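Local coordinates for CurG, CurH fusion protein (Moorea producens 3L, PDB 4MYY) that joins a C-terminal docking domain of CurG to an N-terminal docking domain of CurH, a pair that probably brings successive modules of the curacin A polyketide synthase together, at residues I24-L28 and R67-A71. Residues are numbered along the deposited sequence; the frame is centred on the assembly and turned at random.
Sequences IDQIL and RAALA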
# COMPACT_ATOMS: atom_id res chain seq x y z
N ILE B 24 7.81 -2.28 3.21
CA ILE B 24 7.20 -1.32 2.27
C ILE B 24 8.08 -1.18 1.01
O ILE B 24 7.59 -1.17 -0.12
CB ILE B 24 6.94 0.05 2.96
CG1 ILE B 24 5.83 -0.11 4.03
CG2 ILE B 24 6.57 1.12 1.93
CD1 ILE B 24 5.88 0.94 5.12
N ASP B 25 9.38 -1.06 1.23
CA ASP B 25 10.30 -0.80 0.12
C ASP B 25 10.33 -1.99 -0.80
O ASP B 25 10.40 -1.86 -2.03
CB ASP B 25 11.69 -0.46 0.64
CG ASP B 25 11.75 0.91 1.33
OD1 ASP B 25 10.73 1.67 1.32
OD2 ASP B 25 12.82 1.24 1.91
N GLN B 26 10.29 -3.18 -0.20
CA GLN B 26 10.34 -4.38 -1.01
C GLN B 26 9.06 -4.54 -1.80
O GLN B 26 9.10 -5.00 -2.95
CB GLN B 26 10.60 -5.61 -0.16
CG GLN B 26 12.04 -5.66 0.32
CD GLN B 26 12.30 -6.87 1.17
OE1 GLN B 26 12.40 -7.99 0.66
NE2 GLN B 26 12.43 -6.66 2.46
N ILE B 27 7.93 -4.19 -1.19
CA ILE B 27 6.66 -4.26 -1.91
C ILE B 27 6.71 -3.26 -3.05
O ILE B 27 6.35 -3.56 -4.19
CB ILE B 27 5.42 -4.12 -0.98
CG1 ILE B 27 5.07 -5.49 -0.40
CG2 ILE B 27 4.18 -3.71 -1.77
CD1 ILE B 27 5.74 -5.82 0.91
N LEU B 28 7.19 -2.06 -2.77
CA LEU B 28 7.31 -1.06 -3.82
C LEU B 28 8.17 -1.53 -5.00
O LEU B 28 7.79 -1.36 -6.15
CB LEU B 28 7.85 0.24 -3.22
CG LEU B 28 7.66 1.47 -4.04
CD1 LEU B 28 6.21 1.66 -4.51
CD2 LEU B 28 8.05 2.59 -3.09
N ARG B 67 7.30 6.97 0.42
CA ARG B 67 7.31 5.64 -0.22
C ARG B 67 6.08 4.81 0.17
O ARG B 67 5.49 4.14 -0.67
CB ARG B 67 8.59 4.87 0.08
CG ARG B 67 9.83 5.35 -0.66
CD ARG B 67 10.99 4.37 -0.47
NE ARG B 67 11.63 4.53 0.83
CZ ARG B 67 12.49 5.51 1.08
NH1 ARG B 67 12.82 6.36 0.11
NH2 ARG B 67 13.01 5.67 2.29
N ALA B 68 5.69 4.87 1.44
CA ALA B 68 4.55 4.10 1.92
C ALA B 68 3.29 4.60 1.23
O ALA B 68 2.49 3.79 0.72
CB ALA B 68 4.43 4.21 3.44
N ALA B 69 3.13 5.93 1.21
CA ALA B 69 1.95 6.51 0.59
C ALA B 69 1.88 6.21 -0.90
O ALA B 69 0.77 5.99 -1.41
CB ALA B 69 1.86 8.01 0.87
N LEU B 70 3.04 6.20 -1.57
CA LEU B 70 3.11 5.87 -3.01
C LEU B 70 2.65 4.44 -3.27
O LEU B 70 1.84 4.19 -4.17
CB LEU B 70 4.55 6.06 -3.51
CG LEU B 70 4.79 5.63 -4.95
CD1 LEU B 70 4.00 6.53 -5.89
CD2 LEU B 70 6.30 5.72 -5.20
N ALA B 71 3.16 3.48 -2.49
CA ALA B 71 2.72 2.09 -2.59
C ALA B 71 1.22 1.98 -2.41
O ALA B 71 0.58 1.24 -3.16
CB ALA B 71 3.41 1.24 -1.53
O HOH W 1 12.45 3.64 3.47
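Asp25 and Arg67 meet in a salt bridge at the margin of a helix-helix interface in the class 2 docking domain complex. Helix 17-32 is from the CurG part and helix 64-82 from the CurH part. The two parts are joined in one engineered chain, and the contact lies between the CurG part and the CurH part of it. The axes of the segments 24-28 and 67-71 come within 9.5 Å of each other.

Arg67 NE donates to Asp25 OD1 at 3.0 Å in a weak, bent hydrogen bond (N-H...O angle 127°), part of the salt bridge. OD1 lies at the edge of the guanidinium, near its plane, yet the carboxylate plane is turned 78° from it. The Arg67 chain bends at chi3 (-78°), which carries NE toward OD1. NH1 turns elsewhere, to the carbonyl oxygen of Ile59 on helix 42-61. Replacing Asp25 by an alanine would probably leave the Arg67 NE without its charged mate and the guanidinium less firmly fixed.

Beside the salt bridge the contact is apolar and buried. Leu28 extends with CG anti to the backbone N and crosses Arg67 at about a right angle. Its CD2 rests 3.9 Å from Arg67 CB. The other branch, CD1, lies over Ala71, 4.0 Å from CA, and also touches Leu70 CD2. Ile59 touches both leucines. Ile24 sends CG2 onto the backbone of Ala68, 3.6 Å from CA, and CD1 to the Ala68 methyl. The small alanines let these branches approach the helix closely. Ala68 also packs on Ala68 of the second subunit, next to this interface.

A water lies beside the salt bridge and donates to Asp25 OD2 at 2.9 Å.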